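Local structure of ribosome-binding factor A (Thermus thermophilus, 2DYJ) at residues A15-E19 with A72-V77; F29-A35 with V47-F52; E55-L59 with F87-R91; E66-V70 with L82-F87. The protein assists late maturation of the 30S ribosomal subunit, binding free small subunits and supporting efficient processing of 16S rRNA. One frame throughout, in Å; residues are numbered along the deposited sequence.

Contact 1 (A15-E19 with A72-V77); sequences ALAEE and ALARRV
R76, E19 and L73 have the most surface buried where helix 5-21 meets the C-terminal end of helix 66-74. Residues 15-19 are regular helix, with E19 N bonded to A15 O at 3.0 Å. From A72 the second segment is helical; R76 N and V77 N both still reach L73 O at 2.9 Å, and the chain then leaves the helix, with R76 at phi/psi -131/-6° and V77 extended at -120/137°. The CA atoms of A15 and L73, and those of E19 and A72, lie 6.8 Å apart. With chi1 p and chi2 t, the R76 side chain reaches back to helix 5-21 and lays one guanidinium face over A15 CB, which is 3.5 Å from R76 NE. The edge of the guanidinium is taken by carboxylates: E18 OE2 accepts from R76 NH1 and R76 NH2, both at 2.9 Å, and E19 OE2 from R76 NH1 at 3.1 Å. E19 (m, m) folds so that OE1 touches A72 CB at 3.5 Å, while a water 2.8 Å from A72 O also makes a weak bond to E19 OE2. Beneath this, L73 (m, t) sets CD2 3.7 Å from A15 CB and CD1 4.0 Å from L16 CD1. An apolar helix-helix seam lidded by a salt-bridge network thus joins the N-terminal helix to the last helix of the KH-type αββααβ fold.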
loop_
_atom_site.group_PDB
_atom_site.type_symbol
_atom_site.label_atom_id
_atom_site.label_comp_id
_atom_site.label_asym_id
_atom_site.label_seq_id
_atom_site.Cartn_x
_atom_site.Cartn_y
_atom_site.Cartn_z
ATOM N N ALA A 15 -4.694 7.134 -1.043
ATOM C CA ALA A 15 -4.485 7.261 0.402
ATOM C C ALA A 15 -3.167 6.644 0.871
ATOM O O ALA A 15 -2.419 7.238 1.655
ATOM C CB ALA A 15 -5.662 6.623 1.164
ATOM N N LEU A 16 -2.886 5.444 0.389
ATOM C CA LEU A 16 -1.673 4.739 0.778
ATOM C C LEU A 16 -0.427 5.409 0.193
ATOM O O LEU A 16 0.616 5.474 0.839
ATOM C CB LEU A 16 -1.780 3.274 0.331
ATOM C CG LEU A 16 -0.942 2.236 1.080
ATOM C CD1 LEU A 16 -1.085 2.421 2.580
ATOM C CD2 LEU A 16 -1.394 0.842 0.666
ATOM N N ALA A 17 -0.529 5.914 -1.029
ATOM C CA ALA A 17 0.615 6.588 -1.633
ATOM C C ALA A 17 0.998 7.768 -0.742
ATOM O O ALA A 17 2.177 8.056 -0.553
ATOM C CB ALA A 17 0.266 7.069 -3.054
ATOM N N GLU A 18 -0.000 8.452 -0.186
ATOM C CA GLU A 18 0.271 9.587 0.688
ATOM C C GLU A 18 0.812 9.174 2.048
ATOM O O GLU A 18 1.702 9.830 2.595
ATOM C CB GLU A 18 -0.995 10.427 0.873
ATOM C CG GLU A 18 -1.373 11.204 -0.379
ATOM C CD GLU A 18 -2.662 11.994 -0.230
ATOM O OE1 GLU A 18 -3.087 12.627 -1.220
ATOM O OE2 GLU A 18 -3.249 11.977 0.867
ATOM N N GLU A 19 0.270 8.094 2.607
ATOM C CA GLU A 19 0.731 7.621 3.902
ATOM C C GLU A 19 2.151 7.067 3.825
ATOM O O GLU A 19 2.917 7.186 4.772
ATOM C CB GLU A 19 -0.220 6.559 4.466
ATOM C CG GLU A 19 -1.606 7.101 4.798
ATOM C CD GLU A 19 -1.542 8.391 5.602
ATOM O OE1 GLU A 19 -0.693 8.486 6.516
ATOM O OE2 GLU A 19 -2.348 9.306 5.322
ATOM N N ALA A 72 -3.289 4.186 9.636
ATOM C CA ALA A 72 -3.376 5.450 8.915
ATOM C C ALA A 72 -4.533 5.441 7.939
ATOM O O ALA A 72 -5.231 6.449 7.759
ATOM C CB ALA A 72 -2.060 5.731 8.169
ATOM N N LEU A 73 -4.733 4.306 7.286
ATOM C CA LEU A 73 -5.834 4.189 6.354
ATOM C C LEU A 73 -7.142 4.205 7.124
ATOM O O LEU A 73 -8.111 4.794 6.676
ATOM C CB LEU A 73 -5.745 2.880 5.563
ATOM C CG LEU A 73 -4.610 2.760 4.545
ATOM C CD1 LEU A 73 -4.710 1.399 3.828
ATOM C CD2 LEU A 73 -4.716 3.887 3.535
ATOM N N ALA A 74 -7.168 3.561 8.287
ATOM C CA ALA A 74 -8.401 3.492 9.054
ATOM C C ALA A 74 -8.890 4.878 9.448
ATOM O O ALA A 74 -10.081 5.074 9.715
ATOM C CB ALA A 74 -8.219 2.632 10.308
ATOM N N ARG A 75 -7.968 5.828 9.491
ATOM C CA ARG A 75 -8.311 7.199 9.863
ATOM C C ARG A 75 -8.888 8.018 8.714
ATOM O O ARG A 75 -9.431 9.098 8.939
ATOM C CB ARG A 75 -7.077 7.909 10.435
ATOM C CG ARG A 75 -6.695 7.426 11.830
ATOM C CD ARG A 75 -5.590 8.271 12.444
ATOM N NE ARG A 75 -4.277 7.975 11.891
ATOM C CZ ARG A 75 -3.396 7.121 12.412
ATOM N NH1 ARG A 75 -3.668 6.452 13.529
ATOM N NH2 ARG A 75 -2.235 6.934 11.800
ATOM N N ARG A 76 -8.798 7.508 7.488
ATOM C CA ARG A 76 -9.306 8.262 6.355
ATOM C C ARG A 76 -10.209 7.549 5.370
ATOM O O ARG A 76 -10.744 8.181 4.454
ATOM C CB ARG A 76 -8.151 8.916 5.594
ATOM C CG ARG A 76 -7.006 8.004 5.223
ATOM C CD ARG A 76 -5.860 8.816 4.621
ATOM N NE ARG A 76 -6.188 9.386 3.311
ATOM C CZ ARG A 76 -5.319 10.064 2.561
ATOM N NH1 ARG A 76 -4.081 10.265 2.992
ATOM N NH2 ARG A 76 -5.672 10.512 1.365
ATOM N N VAL A 77 -10.378 6.241 5.544
ATOM C CA VAL A 77 -11.243 5.472 4.663
ATOM C C VAL A 77 -12.339 4.858 5.511
ATOM O O VAL A 77 -12.081 4.346 6.602
ATOM C CB VAL A 77 -10.477 4.343 3.930
ATOM C CG1 VAL A 77 -11.433 3.578 3.009
ATOM C CG2 VAL A 77 -9.334 4.930 3.127
HETATM O O HOH W 1 -4.355 9.098 7.509
#

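Contact 2 (F29-A35 with V47-F52); sequences FLLTVEA and VYVEAF
V33, V47, V49 and L31 form the apolar centre: V33 CG1 meets V47 CG1 at 4.0 Å, V33 CG2 meets V49 CG1 at 4.2 Å, and L31 CD1 lies 4.0 Å from V49 CB and 4.2 Å from A51 CB. V33 and V49 (chi1 t and m) form a non-hydrogen-bonded pair, CA atoms 4.4 Å apart, on the sheet face covered by helix 5-21 through K13 and I20 and by helix 55-64 through L59 and L62. Segments 32-35 and 47-50 run antiparallel, axes 4.5 Å apart at 131°, and belong to the β-hairpin of the KH-type fold, whose second strand also pairs with strand 84-89. T32 and E50 are a hydrogen-bonded pair: T32 N to E50 O is 3.0 Å and E50 N to T32 O 2.8 Å. Next comes a classic bulge, E34 (phi/psi -86/-32°) and A35 both facing Y48. Y48 O accepts from E34 N at 2.8 Å and weakly from A35 N at 3.4 Å; Y48 N bonds A35 O at 2.8 Å. Beyond the strands, L30 (phi 68°) puts CD1 over the F52 ring in a CH-pi contact, 3.8 Å from the centroid. One water links F29 O (2.7 Å) to F52 N (2.8 Å), another L30 O (2.8 Å) to E50 O (2.7 Å). At the polar edge T32 OG1 stands 3.2 Å from E50 OE1, and E34 OE1 bonds S93 OG.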
loop_
_atom_site.group_PDB
_atom_site.type_symbol
_atom_site.label_atom_id
_atom_site.label_comp_id
_atom_site.label_asym_id
_atom_site.label_seq_id
_atom_site.Cartn_x
_atom_site.Cartn_y
_atom_site.Cartn_z
ATOM N N PHE A 29 12.645 6.042 -0.025
ATOM C CA PHE A 29 12.870 7.302 -0.745
ATOM C C PHE A 29 12.581 7.120 -2.244
ATOM O O PHE A 29 13.068 6.180 -2.869
ATOM C CB PHE A 29 14.309 7.794 -0.520
ATOM C CG PHE A 29 14.630 9.086 -1.234
ATOM C CD1 PHE A 29 13.758 10.174 -1.163
ATOM C CD2 PHE A 29 15.789 9.209 -1.993
ATOM C CE1 PHE A 29 14.037 11.368 -1.841
ATOM C CE2 PHE A 29 16.078 10.401 -2.677
ATOM C CZ PHE A 29 15.203 11.477 -2.601
ATOM N N LEU A 30 11.757 8.012 -2.791
ATOM C CA LEU A 30 11.358 8.002 -4.197
ATOM C C LEU A 30 10.480 6.833 -4.622
ATOM O O LEU A 30 10.217 6.648 -5.816
ATOM C CB LEU A 30 12.582 8.055 -5.109
ATOM C CG LEU A 30 13.458 9.292 -4.914
ATOM C CD1 LEU A 30 14.528 9.326 -6.012
ATOM C CD2 LEU A 30 12.585 10.546 -4.960
ATOM N N LEU A 31 10.030 6.040 -3.661
ATOM C CA LEU A 31 9.157 4.915 -3.991
ATOM C C LEU A 31 7.784 5.428 -4.393
ATOM O O LEU A 31 7.277 6.390 -3.800
ATOM C CB LEU A 31 8.980 3.983 -2.787
ATOM C CG LEU A 31 8.021 2.816 -3.036
ATOM C CD1 LEU A 31 8.609 1.549 -2.445
ATOM C CD2 LEU A 31 6.635 3.113 -2.462
ATOM N N THR A 32 7.178 4.779 -5.385
ATOM C CA THR A 32 5.834 5.142 -5.820
ATOM C C THR A 32 4.913 3.923 -5.860
ATOM O O THR A 32 5.350 2.781 -6.040
ATOM C CB THR A 32 5.825 5.802 -7.216
ATOM O OG1 THR A 32 6.404 4.905 -8.169
ATOM C CG2 THR A 32 6.594 7.120 -7.195
ATOM N N VAL A 33 3.625 4.170 -5.690
ATOM C CA VAL A 33 2.649 3.101 -5.732
ATOM C C VAL A 33 2.073 3.052 -7.143
ATOM O O VAL A 33 1.477 4.015 -7.612
ATOM C CB VAL A 33 1.535 3.358 -4.716
ATOM C CG1 VAL A 33 0.475 2.271 -4.828
ATOM C CG2 VAL A 33 2.135 3.394 -3.307
ATOM N N GLU A 34 2.259 1.932 -7.825
ATOM C CA GLU A 34 1.770 1.825 -9.195
ATOM C C GLU A 34 0.321 1.371 -9.268
ATOM O O GLU A 34 -0.412 1.749 -10.186
ATOM C CB GLU A 34 2.629 0.851 -10.007
ATOM C CG GLU A 34 2.082 0.633 -11.424
ATOM C CD GLU A 34 2.287 -0.779 -11.927
ATOM O OE1 GLU A 34 1.646 -1.151 -12.935
ATOM O OE2 GLU A 34 3.087 -1.518 -11.317
ATOM N N ALA A 35 -0.103 0.557 -8.313
ATOM C CA ALA A 35 -1.477 0.074 -8.348
ATOM C C ALA A 35 -1.784 -0.723 -7.095
ATOM O O ALA A 35 -0.883 -1.055 -6.339
ATOM C CB ALA A 35 -1.663 -0.806 -9.581
ATOM N N VAL A 47 -0.574 -4.311 -2.871
ATOM C CA VAL A 47 -0.056 -2.985 -3.209
ATOM C C VAL A 47 1.201 -3.160 -4.036
ATOM O O VAL A 47 2.179 -3.717 -3.561
ATOM C CB VAL A 47 0.293 -2.220 -1.911
ATOM C CG1 VAL A 47 0.732 -0.792 -2.242
ATOM C CG2 VAL A 47 -0.921 -2.214 -0.949
ATOM N N TYR A 48 1.160 -2.701 -5.282
ATOM C CA TYR A 48 2.289 -2.856 -6.206
ATOM C C TYR A 48 3.114 -1.574 -6.246
ATOM O O TYR A 48 2.611 -0.509 -6.584
ATOM C CB TYR A 48 1.738 -3.214 -7.584
ATOM C CG TYR A 48 0.885 -4.468 -7.560
ATOM C CD1 TYR A 48 1.457 -5.739 -7.661
ATOM C CD2 TYR A 48 -0.490 -4.386 -7.347
ATOM C CE1 TYR A 48 0.669 -6.894 -7.538
ATOM C CE2 TYR A 48 -1.278 -5.529 -7.228
ATOM C CZ TYR A 48 -0.698 -6.774 -7.321
ATOM O OH TYR A 48 -1.498 -7.885 -7.196
ATOM N N VAL A 49 4.395 -1.684 -5.912
ATOM C CA VAL A 49 5.232 -0.498 -5.838
ATOM C C VAL A 49 6.483 -0.488 -6.704
ATOM O O VAL A 49 7.030 -1.541 -7.041
ATOM C CB VAL A 49 5.681 -0.273 -4.381
ATOM C CG1 VAL A 49 4.471 -0.090 -3.498
ATOM C CG2 VAL A 49 6.502 -1.478 -3.892
ATOM N N GLU A 50 6.928 0.719 -7.046
ATOM C CA GLU A 50 8.159 0.894 -7.823
ATOM C C GLU A 50 9.196 1.515 -6.881
ATOM O O GLU A 50 9.056 2.667 -6.458
ATOM C CB GLU A 50 7.941 1.830 -9.022
ATOM C CG GLU A 50 9.270 2.213 -9.739
ATOM C CD GLU A 50 9.125 3.329 -10.782
ATOM O OE1 GLU A 50 8.113 4.054 -10.754
ATOM O OE2 GLU A 50 10.038 3.499 -11.626
ATOM N N ALA A 51 10.222 0.750 -6.533
ATOM C CA ALA A 51 11.260 1.258 -5.645
ATOM C C ALA A 51 12.361 1.898 -6.463
ATOM O O ALA A 51 12.623 1.500 -7.597
ATOM C CB ALA A 51 11.843 0.128 -4.792
ATOM N N PHE A 52 13.006 2.896 -5.878
ATOM C CA PHE A 52 14.098 3.582 -6.544
ATOM C C PHE A 52 15.318 2.645 -6.604
ATOM O O PHE A 52 15.884 2.398 -7.680
ATOM C CB PHE A 52 14.436 4.856 -5.778
ATOM C CG PHE A 52 15.617 5.592 -6.326
ATOM C CD1 PHE A 52 15.691 5.909 -7.679
ATOM C CD2 PHE A 52 16.660 5.971 -5.490
ATOM C CE1 PHE A 52 16.793 6.596 -8.190
ATOM C CE2 PHE A 52 17.762 6.655 -5.993
ATOM C CZ PHE A 52 17.826 6.965 -7.345
HETATM O O HOH W 2 12.410 3.549 -3.194
HETATM O O HOH W 3 10.025 4.719 -7.827
#

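Contact 3 (E55-L59 with F87-R91); sequences EEGAL and FLPWR
The first turn of helix 55-64 runs nearly antiparallel to the end of strand 84-89: the axes of 55-59 and 87-89 approach to 8.9 Å at 165°. This is helix-on-sheet packing in a KH-type αββααβ fold, with the helix lying in the crossover between the parallel strands 44-50 and 84-89. CA atoms are 7.2 Å apart for E55 and P89 and 6.0 Å for L59 and F87; L59 N bonds E55 O at 3.0 Å. Residues 87-89 are extended, and W90 and R91 turn into a 3-10 segment. L59 (m, t) is the main apolar contact of the helix, its CD2 4.1 Å from F87 CB and 3.9 Å from L88 C, its CD1 4.0 Å from P89 CD. The CA-to-CB bond of F87 points at the helix, but its ring leads away from L59, toward L62 and S63 further along the helix; L88 points off the other way and lies on Y48. E55, extended with chi1 and chi2 both t, spans the edge of P89, where its OE1 is 3.1 Å from P89 CB. R91 (chi1 p, then t, t) completes the contact with a salt bridge, R91 NH1 donating to E55 OE2 at 2.8 Å with an N-H...O angle of 166°.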
loop_
_atom_site.group_PDB
_atom_site.type_symbol
_atom_site.label_atom_id
_atom_site.label_comp_id
_atom_site.label_asym_id
_atom_site.label_seq_id
_atom_site.Cartn_x
_atom_site.Cartn_y
_atom_site.Cartn_z
ATOM N N GLU A 55 14.867 -2.972 -4.281
ATOM C CA GLU A 55 13.441 -3.273 -4.233
ATOM C C GLU A 55 13.081 -4.154 -3.035
ATOM O O GLU A 55 12.070 -3.918 -2.368
ATOM C CB GLU A 55 13.042 -3.941 -5.543
ATOM C CG GLU A 55 11.731 -4.668 -5.519
ATOM C CD GLU A 55 11.431 -5.286 -6.868
ATOM O OE1 GLU A 55 10.780 -4.611 -7.698
ATOM O OE2 GLU A 55 11.862 -6.432 -7.101
ATOM N N GLU A 56 13.912 -5.157 -2.757
ATOM C CA GLU A 56 13.687 -6.048 -1.627
ATOM C C GLU A 56 13.621 -5.259 -0.317
ATOM O O GLU A 56 12.745 -5.520 0.517
ATOM C CB GLU A 56 14.812 -7.088 -1.514
ATOM C CG GLU A 56 14.784 -8.217 -2.543
ATOM C CD GLU A 56 15.986 -9.159 -2.402
ATOM O OE1 GLU A 56 16.151 -9.765 -1.317
ATOM O OE2 GLU A 56 16.770 -9.289 -3.373
ATOM N N GLY A 57 14.560 -4.324 -0.136
ATOM C CA GLY A 57 14.601 -3.510 1.078
ATOM C C GLY A 57 13.370 -2.620 1.238
ATOM O O GLY A 57 12.879 -2.388 2.351
ATOM N N ALA A 58 12.858 -2.115 0.119
ATOM C CA ALA A 58 11.667 -1.277 0.155
ATOM C C ALA A 58 10.477 -2.132 0.583
ATOM O O ALA A 58 9.662 -1.721 1.415
ATOM C CB ALA A 58 11.403 -0.671 -1.224
ATOM N N LEU A 59 10.375 -3.329 0.018
ATOM C CA LEU A 59 9.258 -4.202 0.347
ATOM C C LEU A 59 9.313 -4.580 1.822
ATOM O O LEU A 59 8.278 -4.706 2.461
ATOM C CB LEU A 59 9.266 -5.461 -0.547
ATOM C CG LEU A 59 9.080 -5.195 -2.051
ATOM C CD1 LEU A 59 9.178 -6.504 -2.820
ATOM C CD2 LEU A 59 7.729 -4.547 -2.311
ATOM N N PHE A 87 2.678 -6.280 0.129
ATOM C CA PHE A 87 3.457 -5.434 -0.766
ATOM C C PHE A 87 4.211 -6.249 -1.798
ATOM O O PHE A 87 4.943 -7.177 -1.453
ATOM C CB PHE A 87 4.405 -4.583 0.052
ATOM C CG PHE A 87 3.681 -3.695 1.031
ATOM C CD1 PHE A 87 3.123 -2.499 0.610
ATOM C CD2 PHE A 87 3.535 -4.087 2.365
ATOM C CE1 PHE A 87 2.413 -1.679 1.519
ATOM C CE2 PHE A 87 2.830 -3.279 3.284
ATOM C CZ PHE A 87 2.273 -2.076 2.851
ATOM N N LEU A 88 4.027 -5.874 -3.061
ATOM C CA LEU A 88 4.649 -6.584 -4.178
ATOM C C LEU A 88 5.350 -5.635 -5.140
ATOM O O LEU A 88 5.055 -4.446 -5.194
ATOM C CB LEU A 88 3.567 -7.355 -4.955
ATOM C CG LEU A 88 2.751 -8.370 -4.130
ATOM C CD1 LEU A 88 1.489 -8.784 -4.864
ATOM C CD2 LEU A 88 3.619 -9.591 -3.843
ATOM N N PRO A 89 6.304 -6.159 -5.924
ATOM C CA PRO A 89 7.027 -5.331 -6.895
ATOM C C PRO A 89 6.053 -4.935 -8.015
ATOM O O PRO A 89 5.100 -5.681 -8.297
ATOM C CB PRO A 89 8.131 -6.263 -7.382
ATOM C CG PRO A 89 7.484 -7.619 -7.281
ATOM C CD PRO A 89 6.806 -7.543 -5.928
ATOM N N TRP A 90 6.286 -3.780 -8.644
ATOM C CA TRP A 90 5.398 -3.298 -9.703
ATOM C C TRP A 90 5.248 -4.253 -10.869
ATOM O O TRP A 90 4.223 -4.249 -11.546
ATOM C CB TRP A 90 5.854 -1.938 -10.257
ATOM C CG TRP A 90 7.055 -2.004 -11.178
ATOM C CD1 TRP A 90 8.371 -2.011 -10.808
ATOM C CD2 TRP A 90 7.043 -2.079 -12.619
ATOM N NE1 TRP A 90 9.177 -2.084 -11.924
ATOM C CE2 TRP A 90 8.391 -2.128 -13.046
ATOM C CE3 TRP A 90 6.023 -2.106 -13.586
ATOM C CZ2 TRP A 90 8.750 -2.204 -14.404
ATOM C CZ3 TRP A 90 6.382 -2.181 -14.943
ATOM C CH2 TRP A 90 7.734 -2.229 -15.332
ATOM N N ARG A 91 6.258 -5.070 -11.122
ATOM C CA ARG A 91 6.160 -5.997 -12.241
ATOM C C ARG A 91 5.045 -7.018 -12.031
ATOM O O ARG A 91 4.505 -7.577 -12.985
ATOM C CB ARG A 91 7.494 -6.701 -12.456
ATOM C CG ARG A 91 7.960 -7.541 -11.294
ATOM C CD ARG A 91 9.199 -8.371 -11.675
ATOM N NE ARG A 91 9.592 -9.241 -10.573
ATOM C CZ ARG A 91 10.292 -8.840 -9.517
ATOM N NH1 ARG A 91 10.693 -7.582 -9.425
ATOM N NH2 ARG A 91 10.560 -9.692 -8.541
#

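Contact 4 (E66-V70 with L82-F87); sequences ERRLV and LPRLEF
V70 is the bump that fills the main hollow of this contact, a recess lined by L82, P83, R84 and L85. Its CG2 lies 3.6 Å from L85 CG and 3.7 Å from P83 O, a carbonyl buried here without a polar partner; its CG1 meets L82 CB at 3.9 Å and lies over one face of the R84 guanidinium, 3.7 Å from R84 NH1. One residue back, L69 (m, t) fits between L85 and F87, its CB 3.8 Å from L85 CD1 and its CD1 3.8 Å from F87 CZ. E66 CG continues the ridge, 3.8 Å from L85 CB and 4.2 Å from F87 CE2. R84, curled by three successive m angles, closes the recess by holding the E66 carboxylate: R84 NE to E66 OE1 is 2.9 Å and R84 NH2 to E66 OE2 2.8 Å, while L85 N also donates a hydrogen bond to E66 OE1 at 2.9 Å. The axes of helix 66-70 and strand 84-87 lie 8.4 Å apart at 127°, with CA atoms 6.4 Å apart for E66 and L85 and 6.8 Å for V70 and R84. Such packing of a helix on the strand that follows it is typical of a β-α-β type crossover, here the βααβ part of the KH-type fold, which links parallel strands 44-50 and 84-89.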
loop_
_atom_site.group_PDB
_atom_site.type_symbol
_atom_site.label_atom_id
_atom_site.label_comp_id
_atom_site.label_asym_id
_atom_site.label_seq_id
_atom_site.Cartn_x
_atom_site.Cartn_y
_atom_site.Cartn_z
ATOM N N GLU A 66 3.430 -2.181 8.019
ATOM C CA GLU A 66 2.048 -2.559 7.704
ATOM C C GLU A 66 1.018 -2.175 8.747
ATOM O O GLU A 66 -0.040 -1.667 8.406
ATOM C CB GLU A 66 1.940 -4.070 7.390
ATOM C CG GLU A 66 0.629 -4.484 6.681
ATOM C CD GLU A 66 -0.491 -4.944 7.620
ATOM O OE1 GLU A 66 -1.607 -5.206 7.119
ATOM O OE2 GLU A 66 -0.279 -5.051 8.845
ATOM N N ARG A 67 1.312 -2.399 10.016
ATOM C CA ARG A 67 0.321 -2.053 11.024
ATOM C C ARG A 67 0.069 -0.561 11.136
ATOM O O ARG A 67 -1.087 -0.150 11.252
ATOM C CB ARG A 67 0.692 -2.669 12.373
ATOM C CG ARG A 67 0.558 -4.183 12.337
ATOM C CD ARG A 67 0.481 -4.760 13.733
ATOM N NE ARG A 67 0.035 -6.145 13.687
ATOM C CZ ARG A 67 -0.152 -6.899 14.761
ATOM N NH1 ARG A 67 0.070 -6.393 15.970
ATOM N NH2 ARG A 67 -0.552 -8.159 14.622
ATOM N N ARG A 68 1.134 0.245 11.070
ATOM C CA ARG A 68 1.004 1.703 11.141
ATOM C C ARG A 68 0.297 2.225 9.894
ATOM O O ARG A 68 -0.456 3.194 9.953
ATOM C CB ARG A 68 2.386 2.372 11.240
ATOM C CG ARG A 68 3.272 1.815 12.344
ATOM C CD ARG A 68 4.756 2.037 12.023
ATOM N NE ARG A 68 5.615 1.208 12.865
ATOM C CZ ARG A 68 6.827 0.779 12.519
ATOM N NH1 ARG A 68 7.338 1.099 11.332
ATOM N NH2 ARG A 68 7.525 0.022 13.362
ATOM N N LEU A 69 0.528 1.590 8.750
ATOM C CA LEU A 69 -0.118 2.051 7.527
ATOM C C LEU A 69 -1.601 1.716 7.532
ATOM O O LEU A 69 -2.419 2.523 7.068
ATOM C CB LEU A 69 0.546 1.432 6.285
ATOM C CG LEU A 69 1.907 2.009 5.900
ATOM C CD1 LEU A 69 2.542 1.179 4.766
ATOM C CD2 LEU A 69 1.731 3.453 5.468
ATOM N N VAL A 70 -1.968 0.546 8.063
ATOM C CA VAL A 70 -3.380 0.201 8.096
ATOM C C VAL A 70 -4.096 1.143 9.073
ATOM O O VAL A 70 -5.228 1.568 8.830
ATOM C CB VAL A 70 -3.591 -1.284 8.475
ATOM C CG1 VAL A 70 -5.068 -1.569 8.727
ATOM C CG2 VAL A 70 -3.116 -2.174 7.303
ATOM N N LEU A 82 -10.573 -2.598 7.847
ATOM C CA LEU A 82 -9.659 -2.285 6.749
ATOM C C LEU A 82 -8.921 -3.538 6.267
ATOM O O LEU A 82 -8.675 -4.455 7.035
ATOM C CB LEU A 82 -8.630 -1.233 7.187
ATOM C CG LEU A 82 -9.037 0.248 7.168
ATOM C CD1 LEU A 82 -9.267 0.687 5.732
ATOM C CD2 LEU A 82 -10.294 0.457 8.000
ATOM N N PRO A 83 -8.570 -3.594 4.978
ATOM C CA PRO A 83 -7.859 -4.793 4.531
ATOM C C PRO A 83 -6.437 -4.778 5.057
ATOM O O PRO A 83 -5.908 -3.716 5.424
ATOM C CB PRO A 83 -7.891 -4.671 3.014
ATOM C CG PRO A 83 -7.887 -3.199 2.786
ATOM C CD PRO A 83 -8.818 -2.668 3.855
ATOM N N ARG A 84 -5.813 -5.948 5.120
ATOM C CA ARG A 84 -4.427 -5.996 5.553
ATOM C C ARG A 84 -3.671 -5.791 4.258
ATOM O O ARG A 84 -4.228 -6.021 3.192
ATOM C CB ARG A 84 -4.083 -7.341 6.196
ATOM C CG ARG A 84 -4.932 -7.633 7.434
ATOM C CD ARG A 84 -5.126 -6.387 8.318
ATOM N NE ARG A 84 -3.865 -5.829 8.813
ATOM C CZ ARG A 84 -3.787 -5.067 9.910
ATOM N NH1 ARG A 84 -4.891 -4.790 10.597
ATOM N NH2 ARG A 84 -2.622 -4.580 10.329
ATOM N N LEU A 85 -2.416 -5.359 4.339
ATOM C CA LEU A 85 -1.646 -5.050 3.135
ATOM C C LEU A 85 -0.558 -6.042 2.765
ATOM O O LEU A 85 0.180 -6.502 3.628
ATOM C CB LEU A 85 -0.996 -3.681 3.304
ATOM C CG LEU A 85 -1.969 -2.647 3.905
ATOM C CD1 LEU A 85 -1.226 -1.344 4.299
ATOM C CD2 LEU A 85 -3.046 -2.347 2.866
ATOM N N GLU A 86 -0.460 -6.343 1.470
ATOM C CA GLU A 86 0.575 -7.233 0.961
ATOM C C GLU A 86 1.356 -6.367 -0.028
ATOM O O GLU A 86 0.756 -5.770 -0.922
ATOM C CB GLU A 86 -0.066 -8.417 0.239
ATOM C CG GLU A 86 0.941 -9.344 -0.405
ATOM C CD GLU A 86 0.288 -10.347 -1.339
ATOM O OE1 GLU A 86 -0.835 -10.075 -1.819
ATOM O OE2 GLU A 86 0.915 -11.394 -1.608
ATOM N N PHE A 87 2.678 -6.280 0.129
ATOM C CA PHE A 87 3.457 -5.434 -0.766
ATOM C C PHE A 87 4.211 -6.249 -1.798
ATOM O O PHE A 87 4.943 -7.177 -1.453
ATOM C CB PHE A 87 4.405 -4.583 0.052
ATOM C CG PHE A 87 3.681 -3.695 1.031
ATOM C CD1 PHE A 87 3.123 -2.499 0.610
ATOM C CD2 PHE A 87 3.535 -4.087 2.365
ATOM C CE1 PHE A 87 2.413 -1.679 1.519
ATOM C CE2 PHE A 87 2.830 -3.279 3.284
ATOM C CZ PHE A 87 2.273 -2.076 2.851
#

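Contact 1 is the most buried, although arginine and glutamates roof its apolar seam; contact 3 lies at the surface, and contacts 2 and 4 are partly buried. Contacts 1 and 4 share helix 66-74 and touch, for instance where L16 CD1 meets L85 CD1 at 4.1 Å. Contacts 3 and 4 share F87 and occupy successive parts of strand 84-89, under helices 55-64 and 66-74 respectively. Contact 2 differs in chemistry, being held largely by backbone bonds, whereas charged side chains bridge the helix contacts 1, 3 and 4. Its strand 44-50 pairs with 84-89, so contact 2 lies within the same three-stranded sheet on which the helices of contacts 3 and 4 pack.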